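Local coordinates for non-toxic crystal protein (Bacillus thuringiensis, PDB 2D42) that is of unknown function but, although non-toxic, forms parasporal crystals and closely resembles beta-pore-forming toxins of the aerolysin and epsilon-toxin type in structure, at residues Leu40-Asp46 / Lys165-Cys171; Ala80-Ser86 / Tyr130-Gln136; Tyr156-Ala162 / Gln231-Phe237. All coordinates share one frame; numbering follows the deposited sequence.

How the contacts relate
Contacts 1 and 3 use consecutive parts of strand 150-185, which changes partner along its length: it pairs with strand 36-43 in contact 1 and with strand 219-244 in contact 3, and the two centres lie about 25 Å apart. Contact 2 sits about 13 Å from contact 3, centre to centre, and touches it: Gln-136 OE1 accepts a probable hydrogen bond from Gly-233 N (2.8 Å), and Arg-84 O one from Gln-231 N (2.9 Å). Contacts 1 and 2 do not touch, their nearest atoms being about 7 Å apart. All three belong to one sheet, an example of a few long strands running through an elongated beta protein.

Contact 1 (Leu40-Asp46 / Lys165-Cys171); sequences LDARIPD and KMTVLEC
Asp-41 and Arg-43 pair with Glu-170 and Val-168 through four backbone hydrogen bonds, flanking the non-hydrogen-bonded pair Ala-42 and Leu-169, as strands 40-43 and 165-171 run antiparallel with their axes 4.6 Å apart. On the face shared by Asp-41, Arg-43, Val-168 and Glu-170, charge dominates. Arg-43 starts with CG wedged between its backbone N and carbonyl carbon (chi1 52°) and then extends to NE, which carries the guanidinium alongside Val-168 and on to Glu-170. There Arg-43 NH2 forms a salt bridge with Glu-170 OE1 (2.6 Å), and NE reaches the same OE1 by a weak bond of 3.0 Å. The two flat groups stand 70° apart, and Val-168 CG1 lies 3.6 Å above the guanidinium, toward its rim. On the other face, Ala-42 CB meets Leu-169 CD2 at 3.6 Å. Strand 101-109 covers Ala-42 and Ile-44, while backbone bonds tie strand 165-171 to strand 219-244. Past the end of strand 40-43, a water joins Asp-46 N to Met-166 O, and Pro-45 CG packs tightly on Met-166 CE (3.4 Å). Lys-165 NZ bonds Asp-46 O (2.8 Å) from above the carbonyl plane, forms a long salt bridge with Asp-46 OD2 and also bonds Ile-48 O. Asp-41 OD2 and Glu-170 OE2 lie 4.4 Å apart, so the positive charge of Arg-43 probably offsets some of the repulsion between the two neighbouring acids.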
loop_
_atom_site.group_PDB
_atom_site.type_symbol
_atom_site.label_atom_id
_atom_site.label_comp_id
_atom_site.label_asym_id
_atom_site.label_seq_id
_atom_site.Cartn_x
_atom_site.Cartn_y
_atom_site.Cartn_z
ATOM N N LEU A 40 3.761 0.845 -10.693
ATOM C CA LEU A 40 3.489 0.101 -9.463
ATOM C C LEU A 40 1.999 0.109 -9.109
ATOM O O LEU A 40 1.375 1.167 -9.037
ATOM C CB LEU A 40 4.269 0.726 -8.318
ATOM C CG LEU A 40 5.363 -0.053 -7.594
ATOM C CD1 LEU A 40 5.884 -1.212 -8.417
ATOM C CD2 LEU A 40 6.459 0.935 -7.253
ATOM N N ASP A 41 1.432 -1.071 -8.880
ATOM C CA ASP A 41 0.021 -1.156 -8.515
ATOM C C ASP A 41 -0.208 -2.251 -7.480
ATOM O O ASP A 41 0.468 -3.281 -7.480
ATOM C CB ASP A 41 -0.843 -1.421 -9.753
ATOM C CG ASP A 41 -2.278 -0.927 -9.583
ATOM O OD1 ASP A 41 -2.631 -0.440 -8.485
ATOM O OD2 ASP A 41 -3.056 -1.022 -10.552
ATOM N N ALA A 42 -1.159 -2.013 -6.588
ATOM C CA ALA A 42 -1.481 -2.975 -5.543
ATOM C C ALA A 42 -2.983 -3.010 -5.352
ATOM O O ALA A 42 -3.577 -2.045 -4.877
ATOM C CB ALA A 42 -0.802 -2.583 -4.244
ATOM N N ARG A 43 -3.601 -4.118 -5.736
ATOM C CA ARG A 43 -5.038 -4.242 -5.586
ATOM C C ARG A 43 -5.398 -5.326 -4.584
ATOM O O ARG A 43 -4.582 -6.194 -4.268
ATOM C CB ARG A 43 -5.705 -4.503 -6.944
ATOM C CG ARG A 43 -5.131 -5.643 -7.758
ATOM C CD ARG A 43 -5.601 -5.535 -9.216
ATOM N NE ARG A 43 -4.997 -6.549 -10.077
ATOM C CZ ARG A 43 -5.272 -7.849 -10.017
ATOM N NH1 ARG A 43 -6.151 -8.310 -9.134
ATOM N NH2 ARG A 43 -4.661 -8.695 -10.838
ATOM N N ILE A 44 -6.625 -5.249 -4.081
ATOM C CA ILE A 44 -7.145 -6.187 -3.096
ATOM C C ILE A 44 -8.268 -6.987 -3.741
ATOM O O ILE A 44 -9.379 -6.492 -3.916
ATOM C CB ILE A 44 -7.659 -5.404 -1.870
ATOM C CG1 ILE A 44 -6.496 -4.597 -1.286
ATOM C CG2 ILE A 44 -8.286 -6.353 -0.833
ATOM C CD1 ILE A 44 -6.898 -3.636 -0.211
ATOM N N PRO A 45 -7.990 -8.241 -4.112
ATOM C CA PRO A 45 -9.030 -9.057 -4.747
ATOM C C PRO A 45 -10.320 -9.261 -3.941
ATOM O O PRO A 45 -11.377 -9.453 -4.524
ATOM C CB PRO A 45 -8.297 -10.361 -5.073
ATOM C CG PRO A 45 -7.199 -10.410 -4.056
ATOM C CD PRO A 45 -6.727 -8.990 -3.981
ATOM N N ASP A 46 -10.243 -9.216 -2.613
ATOM C CA ASP A 46 -11.443 -9.372 -1.779
ATOM C C ASP A 46 -11.596 -8.120 -0.925
ATOM O O ASP A 46 -11.121 -8.064 0.206
ATOM C CB ASP A 46 -11.335 -10.613 -0.882
ATOM C CG ASP A 46 -12.591 -10.842 -0.045
ATOM O OD1 ASP A 46 -13.562 -10.073 -0.203
ATOM O OD2 ASP A 46 -12.606 -11.787 0.771
ATOM N N LYS A 165 -5.820 -7.921 4.638
ATOM C CA LYS A 165 -6.077 -8.462 3.309
ATOM C C LYS A 165 -4.840 -8.825 2.505
ATOM O O LYS A 165 -3.755 -8.270 2.695
ATOM C CB LYS A 165 -6.884 -7.460 2.485
ATOM C CG LYS A 165 -8.282 -7.192 2.982
ATOM C CD LYS A 165 -9.182 -8.396 2.758
ATOM C CE LYS A 165 -10.589 -8.080 3.228
ATOM N NZ LYS A 165 -11.531 -9.130 2.769
ATOM N N MET A 166 -5.036 -9.757 1.587
ATOM C CA MET A 166 -3.977 -10.189 0.694
ATOM C C MET A 166 -3.987 -9.163 -0.439
ATOM O O MET A 166 -5.031 -8.596 -0.775
ATOM C CB MET A 166 -4.294 -11.596 0.169
ATOM C CG MET A 166 -3.400 -12.089 -0.968
ATOM S SD MET A 166 -4.122 -11.702 -2.588
ATOM C CE MET A 166 -5.384 -13.000 -2.706
ATOM N N THR A 167 -2.831 -8.891 -1.011
ATOM C CA THR A 167 -2.783 -7.933 -2.109
ATOM C C THR A 167 -2.136 -8.579 -3.322
ATOM O O THR A 167 -1.332 -9.497 -3.190
ATOM C CB THR A 167 -1.952 -6.693 -1.753
ATOM O OG1 THR A 167 -0.614 -7.100 -1.438
ATOM C CG2 THR A 167 -2.566 -5.938 -0.567
ATOM N N VAL A 168 -2.512 -8.105 -4.501
ATOM C CA VAL A 168 -1.932 -8.590 -5.739
ATOM C C VAL A 168 -1.052 -7.420 -6.153
ATOM O O VAL A 168 -1.536 -6.307 -6.327
ATOM C CB VAL A 168 -3.009 -8.871 -6.814
ATOM C CG1 VAL A 168 -2.335 -9.180 -8.158
ATOM C CG2 VAL A 168 -3.863 -10.077 -6.384
ATOM N N LEU A 169 0.250 -7.656 -6.263
ATOM C CA LEU A 169 1.158 -6.575 -6.621
ATOM C C LEU A 169 1.499 -6.656 -8.092
ATOM O O LEU A 169 1.797 -7.728 -8.607
ATOM C CB LEU A 169 2.424 -6.652 -5.762
ATOM C CG LEU A 169 2.144 -6.695 -4.251
ATOM C CD1 LEU A 169 3.458 -6.854 -3.490
ATOM C CD2 LEU A 169 1.411 -5.417 -3.815
ATOM N N GLU A 170 1.447 -5.514 -8.769
ATOM C CA GLU A 170 1.730 -5.471 -10.198
ATOM C C GLU A 170 2.641 -4.319 -10.580
ATOM O O GLU A 170 2.720 -3.325 -9.874
ATOM C CB GLU A 170 0.418 -5.349 -10.979
ATOM C CG GLU A 170 -0.458 -6.587 -10.891
ATOM C CD GLU A 170 -1.846 -6.368 -11.464
ATOM O OE1 GLU A 170 -2.578 -7.360 -11.635
ATOM O OE2 GLU A 170 -2.210 -5.208 -11.737
ATOM N N CYS A 171 3.339 -4.478 -11.703
ATOM C CA CYS A 171 4.217 -3.440 -12.223
ATOM C C CYS A 171 4.722 -3.859 -13.595
ATOM O O CYS A 171 4.578 -5.016 -13.996
ATOM C CB CYS A 171 5.400 -3.181 -11.275
ATOM S SG CYS A 171 6.627 -4.522 -11.093
HETATM O O HOH W 1 -7.872 -9.578 -1.023
#

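Contact 2 (Ala80-Ser86 / Tyr130-Gln136); sequences AYTSRTS and YTLDATQ
Arg-84 and Asp-133 face each other as a non-hydrogen-bonded pair of two antiparallel strands and form a side-on salt bridge. Arg-84 NE points to Asp-133 OD1 at 2.7 Å, with the oxygen in the guanidinium plane, and NH2 meets the syn lone pair of Asp-133 OD2 at 3.0 Å; a third, weak bond runs from NH2 to OD1. Both carboxylate oxygens thus have a donor. The bend in the Arg-84 chain at chi3 (-56°) turns its nitrogens to the acid, while CD lies 4.0 Å from Thr-131 CB. One step along the same face, Thr-82 OG1 and Thr-135 OG1 share a weak bond of 3.3 Å. The main-chain groups of the three hydrogen-bonded pairs satisfy each other: Tyr-81 with Gln-136, Ser-83 with Ala-134 and Thr-85 with Leu-132 each exchange two N-H to O bonds, the straightest being Ala-134 N to Ser-83 O (3.0 Å, 173° at the hydrogen). The polar groups of the other face look beyond the pair. Thr-85 OG1 bonds the backbone O of Ala-119, Gln-136 OE1 has its partner in Gly-233, and Ser-83 OG has a weak bond with Gln-160 NE2. The run of serine and threonine on these strands is consistent with the relationship to aerolysin-type beta-pore-forming toxins. Strand 71-94 is flanked by strand 129-146 here and by strand 219-244 on its other edge, where backbone bonds tie Arg-84 and Ser-86 to Gln-231 and Ser-229, while strand 114-122 packs against Thr-85 and Leu-132, and strands 54-65 and 150-185 meet the Tyr-81 side chain.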
loop_
_atom_site.group_PDB
_atom_site.type_symbol
_atom_site.label_atom_id
_atom_site.label_comp_id
_atom_site.label_asym_id
_atom_site.label_seq_id
_atom_site.Cartn_x
_atom_site.Cartn_y
_atom_site.Cartn_z
ATOM N N ALA A 80 -8.840 15.093 15.434
ATOM C CA ALA A 80 -7.961 14.537 14.413
ATOM C C ALA A 80 -7.473 13.171 14.868
ATOM O O ALA A 80 -6.570 13.075 15.690
ATOM C CB ALA A 80 -6.774 15.475 14.174
ATOM N N TYR A 81 -8.081 12.119 14.324
ATOM C CA TYR A 81 -7.740 10.745 14.672
ATOM C C TYR A 81 -6.760 10.133 13.680
ATOM O O TYR A 81 -6.914 10.268 12.468
ATOM C CB TYR A 81 -9.005 9.883 14.711
ATOM C CG TYR A 81 -8.861 8.645 15.564
ATOM C CD1 TYR A 81 -8.809 8.742 16.959
ATOM C CD2 TYR A 81 -8.744 7.381 14.984
ATOM C CE1 TYR A 81 -8.644 7.607 17.760
ATOM C CE2 TYR A 81 -8.577 6.239 15.771
ATOM C CZ TYR A 81 -8.526 6.359 17.160
ATOM O OH TYR A 81 -8.344 5.241 17.947
ATOM N N THR A 82 -5.767 9.432 14.208
ATOM C CA THR A 82 -4.751 8.800 13.384
ATOM C C THR A 82 -4.906 7.295 13.336
ATOM O O THR A 82 -4.861 6.632 14.368
ATOM C CB THR A 82 -3.348 9.101 13.912
ATOM O OG1 THR A 82 -3.104 10.508 13.833
ATOM C CG2 THR A 82 -2.302 8.354 13.095
ATOM N N SER A 83 -5.088 6.761 12.135
ATOM C CA SER A 83 -5.219 5.320 11.956
ATOM C C SER A 83 -4.026 4.842 11.129
ATOM O O SER A 83 -3.555 5.546 10.235
ATOM C CB SER A 83 -6.531 4.982 11.242
ATOM O OG SER A 83 -7.653 5.351 12.032
ATOM N N ARG A 84 -3.539 3.646 11.433
ATOM C CA ARG A 84 -2.388 3.099 10.735
ATOM C C ARG A 84 -2.697 1.918 9.839
ATOM O O ARG A 84 -3.604 1.133 10.112
ATOM C CB ARG A 84 -1.322 2.676 11.749
ATOM C CG ARG A 84 -0.143 1.939 11.136
ATOM C CD ARG A 84 1.000 1.800 12.127
ATOM N NE ARG A 84 1.421 3.100 12.649
ATOM C CZ ARG A 84 2.473 3.285 13.443
ATOM N NH1 ARG A 84 3.221 2.255 13.809
ATOM N NH2 ARG A 84 2.773 4.503 13.875
ATOM N N THR A 85 -1.932 1.807 8.759
ATOM C CA THR A 85 -2.065 0.695 7.831
ATOM C C THR A 85 -0.650 0.215 7.569
ATOM O O THR A 85 0.282 1.017 7.478
ATOM C CB THR A 85 -2.706 1.116 6.498
ATOM O OG1 THR A 85 -1.810 1.978 5.785
ATOM C CG2 THR A 85 -4.015 1.839 6.750
ATOM N N SER A 86 -0.485 -1.094 7.466
ATOM C CA SER A 86 0.825 -1.668 7.225
ATOM C C SER A 86 0.770 -2.663 6.064
ATOM O O SER A 86 -0.211 -3.390 5.917
ATOM C CB SER A 86 1.306 -2.367 8.492
ATOM O OG SER A 86 2.598 -2.904 8.305
ATOM N N TYR A 130 6.084 -1.914 5.866
ATOM C CA TYR A 130 5.951 -0.486 5.621
ATOM C C TYR A 130 4.673 0.040 6.259
ATOM O O TYR A 130 3.574 -0.436 5.952
ATOM C CB TYR A 130 5.904 -0.207 4.118
ATOM C CG TYR A 130 7.248 -0.266 3.441
ATOM C CD1 TYR A 130 7.876 0.900 3.006
ATOM C CD2 TYR A 130 7.887 -1.482 3.223
ATOM C CE1 TYR A 130 9.112 0.859 2.366
ATOM C CE2 TYR A 130 9.124 -1.537 2.583
ATOM C CZ TYR A 130 9.728 -0.358 2.157
ATOM O OH TYR A 130 10.940 -0.398 1.514
ATOM N N THR A 131 4.811 1.038 7.124
ATOM C CA THR A 131 3.653 1.613 7.797
ATOM C C THR A 131 3.346 3.030 7.340
ATOM O O THR A 131 4.241 3.786 6.963
ATOM C CB THR A 131 3.856 1.638 9.315
ATOM O OG1 THR A 131 4.970 2.482 9.626
ATOM C CG2 THR A 131 4.130 0.244 9.832
ATOM N N LEU A 132 2.065 3.382 7.367
ATOM C CA LEU A 132 1.626 4.713 6.979
ATOM C C LEU A 132 0.543 5.207 7.930
ATOM O O LEU A 132 -0.511 4.579 8.062
ATOM C CB LEU A 132 1.077 4.711 5.548
ATOM C CG LEU A 132 0.486 6.045 5.071
ATOM C CD1 LEU A 132 1.570 7.117 5.050
ATOM C CD2 LEU A 132 -0.115 5.882 3.688
ATOM N N ASP A 133 0.811 6.327 8.595
ATOM C CA ASP A 133 -0.155 6.919 9.512
ATOM C C ASP A 133 -0.915 7.984 8.767
ATOM O O ASP A 133 -0.323 8.921 8.243
ATOM C CB ASP A 133 0.530 7.563 10.716
ATOM C CG ASP A 133 1.173 6.551 11.627
ATOM O OD1 ASP A 133 0.551 5.500 11.889
ATOM O OD2 ASP A 133 2.300 6.811 12.094
ATOM N N ALA A 134 -2.230 7.829 8.710
ATOM C CA ALA A 134 -3.071 8.795 8.033
ATOM C C ALA A 134 -3.908 9.500 9.089
ATOM O O ALA A 134 -4.447 8.863 9.996
ATOM C CB ALA A 134 -3.970 8.096 7.031
ATOM N N THR A 135 -4.004 10.818 8.975
ATOM C CA THR A 135 -4.780 11.591 9.926
ATOM C C THR A 135 -6.109 12.008 9.315
ATOM O O THR A 135 -6.153 12.654 8.271
ATOM C CB THR A 135 -4.014 12.850 10.379
ATOM O OG1 THR A 135 -2.858 12.459 11.131
ATOM C CG2 THR A 135 -4.899 13.733 11.238
ATOM N N GLN A 136 -7.195 11.610 9.965
ATOM C CA GLN A 136 -8.528 11.968 9.509
ATOM C C GLN A 136 -9.015 13.086 10.416
ATOM O O GLN A 136 -8.880 12.997 11.634
ATOM C CB GLN A 136 -9.458 10.756 9.607
ATOM C CG GLN A 136 -9.131 9.657 8.608
ATOM C CD GLN A 136 -10.021 8.438 8.764
ATOM O OE1 GLN A 136 -9.801 7.603 9.645
ATOM N NE2 GLN A 136 -11.040 8.334 7.908
#

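Contact 3 (Tyr156-Ala162 / Gln231-Phe237)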
loop_
_atom_site.group_PDB
_atom_site.type_symbol
_atom_site.label_atom_id
_atom_site.label_comp_id
_atom_site.label_asym_id
_atom_site.label_seq_id
_atom_site.Cartn_x
_atom_site.Cartn_y
_atom_site.Cartn_z
ATOM N N TYR A 156 -19.129 12.135 21.485
ATOM C CA TYR A 156 -18.670 12.038 20.093
ATOM C C TYR A 156 -17.983 10.688 19.925
ATOM O O TYR A 156 -16.965 10.414 20.569
ATOM C CB TYR A 156 -17.687 13.186 19.805
ATOM C CG TYR A 156 -17.374 13.425 18.342
ATOM C CD1 TYR A 156 -18.345 13.245 17.352
ATOM C CD2 TYR A 156 -16.120 13.895 17.953
ATOM C CE1 TYR A 156 -18.066 13.534 16.005
ATOM C CE2 TYR A 156 -15.833 14.189 16.618
ATOM C CZ TYR A 156 -16.807 14.013 15.651
ATOM O OH TYR A 156 -16.535 14.363 14.341
ATOM N N THR A 157 -18.562 9.841 19.078
ATOM C CA THR A 157 -18.050 8.499 18.837
ATOM C C THR A 157 -17.571 8.253 17.417
ATOM O O THR A 157 -18.199 8.691 16.447
ATOM C CB THR A 157 -19.137 7.448 19.151
ATOM O OG1 THR A 157 -19.482 7.536 20.533
ATOM C CG2 THR A 157 -18.647 6.038 18.837
ATOM N N LEU A 158 -16.451 7.548 17.304
ATOM C CA LEU A 158 -15.902 7.196 16.008
ATOM C C LEU A 158 -16.024 5.698 15.808
ATOM O O LEU A 158 -15.648 4.907 16.679
ATOM C CB LEU A 158 -14.424 7.576 15.897
ATOM C CG LEU A 158 -13.706 7.008 14.660
ATOM C CD1 LEU A 158 -14.269 7.648 13.398
ATOM C CD2 LEU A 158 -12.209 7.261 14.751
ATOM N N GLU A 159 -16.564 5.307 14.662
ATOM C CA GLU A 159 -16.677 3.901 14.335
ATOM C C GLU A 159 -15.408 3.594 13.539
ATOM O O GLU A 159 -15.232 4.091 12.424
ATOM C CB GLU A 159 -17.914 3.656 13.487
ATOM C CG GLU A 159 -18.181 2.211 13.194
ATOM C CD GLU A 159 -19.555 2.021 12.598
ATOM O OE1 GLU A 159 -19.695 2.150 11.362
ATOM O OE2 GLU A 159 -20.501 1.766 13.377
ATOM N N GLN A 160 -14.524 2.797 14.130
ATOM C CA GLN A 160 -13.263 2.442 13.502
ATOM C C GLN A 160 -13.240 1.020 12.968
ATOM O O GLN A 160 -13.472 0.063 13.709
ATOM C CB GLN A 160 -12.111 2.615 14.493
ATOM C CG GLN A 160 -10.736 2.382 13.877
ATOM C CD GLN A 160 -9.616 2.534 14.881
ATOM O OE1 GLN A 160 -9.598 1.851 15.903
ATOM N NE2 GLN A 160 -8.668 3.432 14.597
ATOM N N GLY A 161 -12.957 0.895 11.672
ATOM C CA GLY A 161 -12.880 -0.409 11.043
ATOM C C GLY A 161 -11.460 -0.942 11.085
ATOM O O GLY A 161 -10.507 -0.192 11.304
ATOM N N ALA A 162 -11.315 -2.245 10.883
ATOM C CA ALA A 162 -10.004 -2.874 10.886
ATOM C C ALA A 162 -10.031 -3.916 9.787
ATOM O O ALA A 162 -11.097 -4.436 9.455
ATOM C CB ALA A 162 -9.725 -3.530 12.244
ATOM N N GLN A 231 -6.320 0.062 10.251
ATOM C CA GLN A 231 -7.588 0.548 10.773
ATOM C C GLN A 231 -7.928 1.867 10.116
ATOM O O GLN A 231 -7.045 2.561 9.614
ATOM C CB GLN A 231 -7.485 0.742 12.283
ATOM C CG GLN A 231 -7.259 -0.548 13.040
ATOM C CD GLN A 231 -6.802 -0.313 14.467
ATOM O OE1 GLN A 231 -7.058 -1.130 15.356
ATOM N NE2 GLN A 231 -6.108 0.798 14.693
ATOM N N ILE A 232 -9.212 2.212 10.115
ATOM C CA ILE A 232 -9.648 3.470 9.532
ATOM C C ILE A 232 -10.975 3.919 10.137
ATOM O O ILE A 232 -11.838 3.091 10.455
ATOM C CB ILE A 232 -9.849 3.363 8.004
ATOM C CG1 ILE A 232 -11.016 2.432 7.695
ATOM C CG2 ILE A 232 -8.606 2.807 7.340
ATOM C CD1 ILE A 232 -11.473 2.516 6.263
ATOM N N GLY A 233 -11.123 5.230 10.293
ATOM C CA GLY A 233 -12.358 5.787 10.818
ATOM C C GLY A 233 -13.370 5.713 9.693
ATOM O O GLY A 233 -13.084 6.169 8.585
ATOM N N LEU A 234 -14.539 5.138 9.967
ATOM C CA LEU A 234 -15.583 4.967 8.961
ATOM C C LEU A 234 -16.672 6.036 8.996
ATOM O O LEU A 234 -17.113 6.522 7.948
ATOM C CB LEU A 234 -16.220 3.574 9.116
ATOM C CG LEU A 234 -15.244 2.408 8.897
ATOM C CD1 LEU A 234 -15.932 1.074 9.170
ATOM C CD2 LEU A 234 -14.707 2.469 7.466
ATOM N N GLN A 235 -17.129 6.369 10.197
ATOM C CA GLN A 235 -18.158 7.390 10.377
ATOM C C GLN A 235 -18.187 7.807 11.839
ATOM O O GLN A 235 -17.599 7.141 12.695
ATOM C CB GLN A 235 -19.539 6.860 9.980
ATOM C CG GLN A 235 -20.121 5.853 10.957
ATOM C CD GLN A 235 -21.506 5.386 10.551
ATOM O OE1 GLN A 235 -22.410 6.196 10.349
ATOM N NE2 GLN A 235 -21.680 4.071 10.436
ATOM N N THR A 236 -18.887 8.897 12.129
ATOM C CA THR A 236 -18.977 9.387 13.494
ATOM C C THR A 236 -20.418 9.530 13.942
ATOM O O THR A 236 -21.333 9.624 13.121
ATOM C CB THR A 236 -18.308 10.752 13.642
ATOM O OG1 THR A 236 -18.910 11.673 12.723
ATOM C CG2 THR A 236 -16.821 10.650 13.357
ATOM N N PHE A 237 -20.613 9.534 15.256
ATOM C CA PHE A 237 -21.940 9.684 15.826
ATOM C C PHE A 237 -21.872 10.635 17.010
ATOM O O PHE A 237 -20.893 10.632 17.764
ATOM C CB PHE A 237 -22.492 8.354 16.369
ATOM C CG PHE A 237 -22.529 7.228 15.371
ATOM C CD1 PHE A 237 -21.476 6.322 15.284
ATOM C CD2 PHE A 237 -23.646 7.043 14.550
ATOM C CE1 PHE A 237 -21.531 5.242 14.399
ATOM C CE2 PHE A 237 -23.714 5.970 13.662
ATOM C CZ PHE A 237 -22.656 5.068 13.588
#
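Glu-159 lies opposite both Leu-234 and Gln-235 in a beta bulge: its N bonds Gln-235 O, its O accepts from Leu-234 N at 2.8 Å, and Leu-234 has the helix-like backbone (phi -98°, psi -44°) of the first position of a classic bulge. From this backbone grip the Glu-159 side chain runs out extended, beside that of Gln-235 and pointing the same way. CB rests 3.6 Å from Gln-235 O and 4.0 Å from Gln-235 CG. At the tip, CD nears Gln-235 NE2, and OE1 takes a bond from that NE2 (2.9 Å). The donor stands above the carboxylate plane, although OE1 lies in the plane of the amide. OE2 meets the edge of the Phe-237 ring, 3.8 Å from CE1. Across the other face, the amides of Gln-160 and Gln-231 stack, and Thr-236 CB lies against Tyr-156 CE1, both hydroxyls bonding Asp-140 OD2. Leu-158 CD1 fits over Gly-233 CA (3.7 Å). Strand 156-162 lies between strands 219-244 and 54-65, bonding the latter through Tyr-156, Leu-158 and Gln-160. Glu-159 is buried, with His-55 also against its side chain; the amide donor and weakly positive ring edge could partly stabilise its charge.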